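Local coordinates for Lmo0305 protein (Listeria monocytogenes, PDB 3PJ0) that is of unknown function but belongs to a family with the aminotransferase-like fold of pyridoxal-phosphate proteins and carries that cofactor covalently bound, at residues Gly258-Ala261 with Glu262-Glu265; Trp182-Thr185 with Pro186-Lys190; Lys229-Lys232 with Arg233-Gly237. All coordinates share one frame; numbering follows the deposited sequence.

Contact 1: residues Gly258-Ala261 with Glu262-Glu265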
loop_
_atom_site.group_PDB
_atom_site.type_symbol
_atom_site.label_atom_id
_atom_site.label_comp_id
_atom_site.label_asym_id
_atom_site.label_seq_id
_atom_site.Cartn_x
_atom_site.Cartn_y
_atom_site.Cartn_z
ATOM N N GLY A 258 23.402 8.201 -8.901
ATOM C CA GLY A 258 24.767 8.576 -9.211
ATOM C C GLY A 258 25.543 9.224 -8.065
ATOM O O GLY A 258 26.747 9.520 -8.216
ATOM N N LYS A 259 24.870 9.476 -6.941
ATOM C CA LYS A 259 25.490 10.083 -5.761
ATOM C C LYS A 259 25.929 9.094 -4.673
ATOM O O LYS A 259 26.419 9.524 -3.621
ATOM C CB LYS A 259 24.533 11.084 -5.118
ATOM C CG LYS A 259 24.119 12.235 -6.023
ATOM C CD LYS A 259 23.399 13.307 -5.219
ATOM C CE LYS A 259 22.841 14.430 -6.085
ATOM N NZ LYS A 259 21.965 15.361 -5.300
HETATM N N MSE A 260 25.743 7.795 -4.877
HETATM C CA MSE A 260 26.084 6.837 -3.818
HETATM C C MSE A 260 27.547 6.929 -3.389
HETATM O O MSE A 260 27.834 6.864 -2.185
HETATM C CB MSE A 260 25.676 5.394 -4.185
HETATM C CG MSE A 260 24.178 5.249 -4.432
HETATM SE SE MSE A 260 23.144 5.616 -2.834
HETATM C CE MSE A 260 21.596 6.525 -3.657
ATOM N N ALA A 261 28.466 7.062 -4.340
ATOM C CA ALA A 261 29.905 7.199 -4.007
ATOM C C ALA A 261 30.192 8.486 -3.220
ATOM O O ALA A 261 31.004 8.485 -2.281
ATOM C CB ALA A 261 30.759 7.127 -5.262
ATOM N N GLU A 262 29.544 9.576 -3.635
ATOM C CA GLU A 262 29.640 10.890 -2.972
ATOM C C GLU A 262 29.172 10.809 -1.500
ATOM O O GLU A 262 29.795 11.405 -0.596
ATOM C CB GLU A 262 28.782 11.912 -3.739
ATOM C CG GLU A 262 28.575 13.225 -3.027
ATOM C CD GLU A 262 27.526 14.118 -3.682
ATOM O OE1 GLU A 262 27.331 14.056 -4.918
ATOM O OE2 GLU A 262 26.928 14.921 -2.929
ATOM N N TYR A 263 28.047 10.123 -1.274
ATOM C CA TYR A 263 27.502 9.965 0.084
ATOM C C TYR A 263 28.424 9.108 0.933
ATOM O O TYR A 263 28.576 9.365 2.107
ATOM C CB TYR A 263 26.092 9.308 0.118
ATOM C CG TYR A 263 24.956 10.026 -0.594
ATOM C CD1 TYR A 263 24.957 11.416 -0.781
ATOM C CD2 TYR A 263 23.826 9.312 -0.989
ATOM C CE1 TYR A 263 23.887 12.041 -1.408
ATOM C CE2 TYR A 263 22.750 9.931 -1.590
ATOM C CZ TYR A 263 22.790 11.278 -1.807
ATOM O OH TYR A 263 21.697 11.867 -2.384
ATOM N N PHE A 264 29.021 8.079 0.331
ATOM C CA PHE A 264 29.999 7.200 1.024
ATOM C C PHE A 264 31.236 7.984 1.462
ATOM O O PHE A 264 31.666 7.873 2.608
ATOM C CB PHE A 264 30.343 6.019 0.093
ATOM C CG PHE A 264 31.497 5.158 0.532
ATOM C CD1 PHE A 264 31.579 4.634 1.815
ATOM C CD2 PHE A 264 32.480 4.800 -0.397
ATOM C CE1 PHE A 264 32.662 3.812 2.178
ATOM C CE2 PHE A 264 33.535 3.954 -0.052
ATOM C CZ PHE A 264 33.629 3.458 1.227
ATOM N N GLU A 265 31.807 8.769 0.555
ATOM C CA GLU A 265 32.985 9.588 0.877
ATOM C C GLU A 265 32.682 10.624 1.952
ATOM O O GLU A 265 33.501 10.848 2.879
ATOM C CB GLU A 265 33.539 10.270 -0.378
ATOM C CG GLU A 265 34.187 9.273 -1.351
ATOM C CD GLU A 265 35.443 8.561 -0.783
ATOM O OE1 GLU A 265 36.329 9.252 -0.220
ATOM O OE2 GLU A 265 35.547 7.314 -0.942
HETATM O O HOH W 1 28.817 9.807 -6.331
HETATM O O HOH W 2 33.751 6.636 -3.178
#

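Contact 2: residues Trp182-Thr185 with Pro186-Lys190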
loop_
_atom_site.group_PDB
_atom_site.type_symbol
_atom_site.label_atom_id
_atom_site.label_comp_id
_atom_site.label_asym_id
_atom_site.label_seq_id
_atom_site.Cartn_x
_atom_site.Cartn_y
_atom_site.Cartn_z
ATOM N N TRP A 182 21.717 0.143 -2.707
ATOM C CA TRP A 182 22.323 1.148 -3.564
ATOM C C TRP A 182 23.523 1.807 -2.869
ATOM O O TRP A 182 24.535 2.109 -3.487
ATOM C CB TRP A 182 21.306 2.221 -3.945
ATOM C CG TRP A 182 19.927 1.676 -4.356
ATOM C CD1 TRP A 182 18.760 1.879 -3.680
ATOM C CD2 TRP A 182 19.588 0.864 -5.488
ATOM N NE1 TRP A 182 17.712 1.276 -4.327
ATOM C CE2 TRP A 182 18.189 0.626 -5.427
ATOM C CE3 TRP A 182 20.317 0.303 -6.540
ATOM C CZ2 TRP A 182 17.509 -0.159 -6.380
ATOM C CZ3 TRP A 182 19.643 -0.461 -7.483
ATOM C CH2 TRP A 182 18.246 -0.671 -7.399
ATOM N N GLU A 183 23.385 1.981 -1.562
ATOM C CA GLU A 183 24.394 2.630 -0.748
ATOM C C GLU A 183 25.697 1.851 -0.553
ATOM O O GLU A 183 26.697 2.453 -0.131
ATOM C CB GLU A 183 23.815 2.922 0.647
ATOM C CG GLU A 183 22.652 3.879 0.698
ATOM C CD GLU A 183 21.269 3.256 0.604
ATOM O OE1 GLU A 183 21.010 2.477 -0.324
ATOM O OE2 GLU A 183 20.413 3.626 1.447
ATOM N N ILE A 184 25.689 0.534 -0.803
ATOM C CA ILE A 184 26.885 -0.303 -0.576
ATOM C C ILE A 184 27.746 -0.619 -1.819
ATOM O O ILE A 184 28.862 -1.112 -1.692
ATOM C CB ILE A 184 26.522 -1.632 0.158
ATOM C CG1 ILE A 184 25.772 -2.630 -0.749
ATOM C CG2 ILE A 184 25.727 -1.346 1.419
ATOM C CD1 ILE A 184 25.450 -3.940 -0.098
ATOM N N THR A 185 27.270 -0.308 -3.013
ATOM C CA THR A 185 28.068 -0.620 -4.213
ATOM C C THR A 185 29.417 0.118 -4.226
ATOM O O THR A 185 30.418 -0.455 -4.625
ATOM C CB THR A 185 27.279 -0.446 -5.524
ATOM O OG1 THR A 185 26.978 0.929 -5.751
ATOM C CG2 THR A 185 25.988 -1.248 -5.477
ATOM N N PRO A 186 29.471 1.375 -3.723
ATOM C CA PRO A 186 30.817 2.030 -3.723
ATOM C C PRO A 186 31.895 1.298 -2.891
ATOM O O PRO A 186 33.026 1.086 -3.376
ATOM C CB PRO A 186 30.534 3.428 -3.154
ATOM C CG PRO A 186 29.062 3.660 -3.439
ATOM C CD PRO A 186 28.401 2.301 -3.307
ATOM N N PHE A 187 31.539 0.844 -1.694
ATOM C CA PHE A 187 32.474 0.121 -0.827
ATOM C C PHE A 187 32.856 -1.236 -1.400
ATOM O O PHE A 187 34.018 -1.568 -1.466
ATOM C CB PHE A 187 31.916 -0.080 0.588
ATOM C CG PHE A 187 32.725 -1.032 1.413
ATOM C CD1 PHE A 187 33.915 -0.625 1.982
ATOM C CD2 PHE A 187 32.341 -2.355 1.548
ATOM C CE1 PHE A 187 34.700 -1.534 2.718
ATOM C CE2 PHE A 187 33.109 -3.248 2.274
ATOM C CZ PHE A 187 34.301 -2.844 2.853
ATOM N N TYR A 188 31.868 -1.990 -1.862
ATOM C CA TYR A 188 32.175 -3.285 -2.446
ATOM C C TYR A 188 32.866 -3.212 -3.813
ATOM O O TYR A 188 33.518 -4.156 -4.207
ATOM C CB TYR A 188 30.927 -4.154 -2.549
ATOM C CG TYR A 188 30.520 -4.919 -1.313
ATOM C CD1 TYR A 188 31.460 -5.467 -0.433
ATOM C CD2 TYR A 188 29.186 -5.211 -1.092
ATOM C CE1 TYR A 188 31.053 -6.240 0.684
ATOM C CE2 TYR A 188 28.768 -5.994 0.000
ATOM C CZ TYR A 188 29.700 -6.516 0.870
ATOM O OH TYR A 188 29.240 -7.278 1.946
ATOM N N GLN A 189 32.740 -2.098 -4.516
ATOM C CA GLN A 189 33.277 -1.984 -5.876
ATOM C C GLN A 189 32.675 -3.130 -6.758
ATOM O O GLN A 189 33.345 -3.767 -7.589
ATOM C CB GLN A 189 34.802 -1.868 -5.871
ATOM C CG GLN A 189 35.251 -0.489 -5.362
ATOM C CD GLN A 189 34.865 0.616 -6.326
ATOM O OE1 GLN A 189 35.345 0.630 -7.468
ATOM N NE2 GLN A 189 33.975 1.536 -5.899
ATOM N N LYS A 190 31.382 -3.361 -6.517
ATOM C CA LYS A 190 30.549 -4.351 -7.232
ATOM C C LYS A 190 29.275 -3.669 -7.690
ATOM O O LYS A 190 28.756 -2.805 -6.994
ATOM C CB LYS A 190 30.171 -5.533 -6.318
ATOM C CG LYS A 190 31.368 -6.360 -5.830
ATOM C CD LYS A 190 31.933 -7.293 -6.883
ATOM C CE LYS A 190 33.198 -7.951 -6.406
ATOM N NZ LYS A 190 33.624 -9.082 -7.289
HETATM O O HOH W 3 29.352 1.970 0.108
#

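Contact 3: residues Lys229-Lys232 with Arg233-Gly237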
loop_
_atom_site.group_PDB
_atom_site.type_symbol
_atom_site.label_atom_id
_atom_site.label_comp_id
_atom_site.label_asym_id
_atom_site.label_seq_id
_atom_site.Cartn_x
_atom_site.Cartn_y
_atom_site.Cartn_z
ATOM N N LYS A 229 3.039 -12.158 -6.980
ATOM C CA LYS A 229 1.916 -11.330 -7.393
ATOM C C LYS A 229 0.592 -11.865 -6.861
ATOM O O LYS A 229 -0.304 -11.087 -6.522
ATOM C CB LYS A 229 1.892 -11.157 -8.918
ATOM C CG LYS A 229 3.041 -10.319 -9.439
ATOM C CD LYS A 229 2.867 -9.966 -10.900
ATOM C CE LYS A 229 4.053 -9.213 -11.446
ATOM N NZ LYS A 229 3.769 -8.721 -12.848
ATOM N N ILE A 230 0.474 -13.183 -6.758
ATOM C CA ILE A 230 -0.711 -13.788 -6.160
ATOM C C ILE A 230 -0.790 -13.384 -4.676
ATOM O O ILE A 230 -1.836 -12.945 -4.211
ATOM C CB ILE A 230 -0.719 -15.308 -6.290
ATOM C CG1 ILE A 230 -0.737 -15.699 -7.768
ATOM C CG2 ILE A 230 -1.934 -15.887 -5.546
ATOM C CD1 ILE A 230 -0.767 -17.195 -8.018
ATOM N N TRP A 231 0.324 -13.491 -3.969
ATOM C CA TRP A 231 0.389 -13.109 -2.558
ATOM C C TRP A 231 0.140 -11.617 -2.388
ATOM O O TRP A 231 -0.471 -11.202 -1.410
ATOM C CB TRP A 231 1.741 -13.501 -1.912
ATOM C CG TRP A 231 1.856 -14.951 -1.551
ATOM C CD1 TRP A 231 2.618 -15.893 -2.173
ATOM C CD2 TRP A 231 1.190 -15.618 -0.471
ATOM N NE1 TRP A 231 2.447 -17.121 -1.544
ATOM C CE2 TRP A 231 1.595 -16.962 -0.486
ATOM C CE3 TRP A 231 0.314 -15.193 0.534
ATOM C CZ2 TRP A 231 1.118 -17.908 0.449
ATOM C CZ3 TRP A 231 -0.156 -16.135 1.450
ATOM C CH2 TRP A 231 0.244 -17.461 1.396
ATOM N N LYS A 232 0.626 -10.802 -3.324
ATOM C CA LYS A 232 0.388 -9.341 -3.274
ATOM C C LYS A 232 -1.132 -9.026 -3.200
ATOM O O LYS A 232 -1.558 -8.154 -2.424
ATOM C CB LYS A 232 1.028 -8.599 -4.462
ATOM C CG LYS A 232 0.980 -7.051 -4.307
ATOM C CD LYS A 232 1.856 -6.260 -5.309
ATOM C CE LYS A 232 1.264 -6.213 -6.697
ATOM N NZ LYS A 232 2.045 -5.333 -7.621
ATOM N N ARG A 233 -1.925 -9.698 -4.031
ATOM C CA ARG A 233 -3.380 -9.504 -4.001
ATOM C C ARG A 233 -3.965 -9.953 -2.663
ATOM O O ARG A 233 -4.796 -9.270 -2.077
ATOM C CB ARG A 233 -4.062 -10.166 -5.168
ATOM C CG ARG A 233 -5.594 -10.157 -5.044
ATOM C CD ARG A 233 -6.253 -9.761 -6.309
ATOM N NE ARG A 233 -6.107 -8.324 -6.534
ATOM C CZ ARG A 233 -6.940 -7.384 -6.074
ATOM N NH1 ARG A 233 -8.019 -7.681 -5.359
ATOM N NH2 ARG A 233 -6.691 -6.106 -6.329
ATOM N N ARG A 234 -3.489 -11.088 -2.150
ATOM C CA ARG A 234 -3.949 -11.598 -0.849
ATOM C C ARG A 234 -3.681 -10.596 0.289
ATOM O O ARG A 234 -4.518 -10.401 1.192
ATOM C CB ARG A 234 -3.236 -12.924 -0.532
ATOM C CG ARG A 234 -3.685 -14.087 -1.428
ATOM C CD ARG A 234 -2.912 -15.344 -1.097
ATOM N NE ARG A 234 -3.348 -16.470 -1.898
ATOM C CZ ARG A 234 -2.731 -17.654 -1.973
ATOM N NH1 ARG A 234 -1.609 -17.907 -1.282
ATOM N NH2 ARG A 234 -3.254 -18.613 -2.752
ATOM N N TYR A 235 -2.510 -9.962 0.232
ATOM C CA TYR A 235 -2.120 -8.997 1.271
ATOM C C TYR A 235 -2.794 -7.623 1.133
ATOM O O TYR A 235 -2.611 -6.728 1.975
ATOM C CB TYR A 235 -0.588 -8.791 1.249
ATOM C CG TYR A 235 0.209 -9.680 2.190
ATOM C CD1 TYR A 235 0.489 -11.016 1.883
ATOM C CD2 TYR A 235 0.756 -9.155 3.363
ATOM C CE1 TYR A 235 1.244 -11.812 2.738
ATOM C CE2 TYR A 235 1.535 -9.961 4.246
ATOM C CZ TYR A 235 1.776 -11.263 3.918
ATOM O OH TYR A 235 2.541 -12.043 4.760
ATOM N N GLY A 236 -3.557 -7.406 0.074
ATOM C CA GLY A 236 -4.122 -6.069 -0.124
ATOM C C GLY A 236 -3.131 -5.041 -0.604
ATOM O O GLY A 236 -3.311 -3.836 -0.354
ATOM N N GLY A 237 -2.078 -5.510 -1.285
ATOM C CA GLY A 237 -1.065 -4.647 -1.914
ATOM C C GLY A 237 -1.264 -4.397 -3.423
ATOM O O GLY A 237 -0.570 -3.562 -4.021
#

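Contact 1: residues Gly258-Ala261 with Glu262-Glu265
Lys259 and Tyr263 make the main side-chain contact here, one turn apart, with the aliphatic part of the lysine laid across one face of the ring. CB of Lys259 makes a CH-pi contact 4.0 Å from the centroid of the Tyr263 ring, close to the ring normal. Farther out, CD of Lys259 comes within 3.6 Å of Tyr263 OH. The same ring face also receives a backbone oxygen: Lys259 O stands 3.4 Å above the plane, displaced toward the rim near CG. In the conformer described, one of two modelled, CG of Lys259 is anti to its carbonyl carbon (chi1 -60°) and the chain extends beyond, carrying NZ on to a salt bridge with Asp338, whose OD1 also bonds Tyr263 OH. In that conformer one carboxylate ties down the ends of both side chains.

The selenium of Met260, present as selenomethionine, makes an oblique Met-aromatic contact, SE lying 5.4 Å from the centroid of the Tyr263 ring, while the bent chain brings CE to 4.1 Å from Tyr263 CE2.

These contacts gather at the start of helix 260-275, which leads from the large, cofactor-bearing domain toward the smaller antiparallel sheet, in the manner of the aminotransferase-like fold.

Regular i to i+4 bonds hold the backbone: Tyr263 N to Lys259 O at 2.9 Å, followed by Phe264 N to Met260 O and Glu265 N to Ala261 O.

Water adds two bridges. One molecule accepts from Glu262 N at 2.8 Å and donates to Gly258 O, spanning from the residue before Lys259 to an N-H in the first turn of the helix. Another donates to Glu265 OE2 at 2.9 Å and only weakly to Ala261 O; the same carboxylate oxygen also salt-bridges Lys268.

Contact 2: residues Trp182-Thr185 with Pro186-Lys190
A water molecule is gripped from both segments: it donates to Glu183 O at 2.7 Å and accepts from Phe187 N at 3.0 Å. It thereby fills the place of a direct i to i+4 bond at the start of helix 185-188, a short helix that follows strand 173-178 of the central mixed sheet in the large domain. One residue on, the direct bond exists, Tyr188 N reaching Ile184 O at 3.1 Å and almost straight, with an N-H...O angle of 177°.

Pro186 lies in this first turn and has no N-H to give. Trp182 O, where such an N-H would bond, faces Pro186 CD at 3.9 Å, and Glu183 O lies 3.6 Å from that carbon. Thr185 OG1 is 3.1 Å from the same Pro186 CD. The hydroxyl is there because it occupies the crowded position between its own backbone N and carbonyl carbon (chi1 68°). CB of Thr185 lies close to Lys190 O, with CG2 a little farther away.

Ile184 and Tyr188 run side by side. CD1 of Ile184 meets Tyr188 CE2 at 3.9 Å, approaching the ring obliquely, and the tyrosine OH continues to Pro155 O. Both side chains also pack on Ile195 of helix 192-196.

The helix ends at once: Gln189 has positive phi (56°), and its N bonds Thr185 O only weakly. In the conformer described, of two modelled, Gln189 NE2 donates to Pro186 O at 2.7 Å, in the carbonyl plane on a lone pair.

Water at the start and a side-chain amide at the end therefore supply hydrogen-bond partners that so short a helix, with proline in its first turn, gets incompletely from its own backbone.

Contact 3: residues Lys229-Lys232 with Arg233-Gly237
The indole of Trp231 carries the guanidinium of Arg234 on one face. NH1 of Arg234 stands 3.1 Å above the ring plane, toward the rim, and Trp231 CZ2 is 3.2 Å from it. This is a cation-pi contact: Arg234 CZ lies 4.4 Å over the centroid of the six-membered ring, but the two planes are 88° apart, which sets the guanidinium on its edge. One guanidinium face receives CG2 of Ile230, 4.0 Å from Arg234 NE, in the modelled conformer. The Tyr235 ring meets Trp231 O at its edge, through CD1. Separately, Tyr235 CE1 approaches the indole obliquely, 4.1 Å from Trp231 CE3, in an apolar contact.

Arg234 reaches the indole with its chain extended to NE after CG leaves anti to the carbonyl carbon (chi1 -70°). The cation is thus flanked by aromatic and aliphatic carbon, and NE donates to Gln105 O of the second subunit. Arg233 turns the other way, to Asp238 and to His103 O of the second subunit.

Past these residues the helix runs out. Gly237 N bonds Lys232 O at 2.9 Å and Gly236 N bonds Arg233 O at 3.1 Å, while Gly236 has positive phi. In the conformer described, CG of Lys232 packs on the Gly237 backbone. These paired bonds make a Schellman motif, closing a helix whose C-terminal end lies in the dimer interface.

How the contacts relate
From the N terminus, contact 2 comes first, closing a short helical turn after strand 173-178 of the seven-stranded sheet. Lys208, which carries the pyridoxal phosphate, follows before contact 3, which ends helix 222-234 at the subunit interface. Contact 1 comes last, at the start of helix 260-275. Each is one continuous stretch, so the three stand in series without nesting or crossing. Contacts 1 and 2 nevertheless meet in space: Met260 CG approaches Trp182 O to 3.3 Å, and Phe264 leans on Pro186, joining the helix to the large domain. Contact 3 stands apart, its centre about 35 Å from that of contact 1.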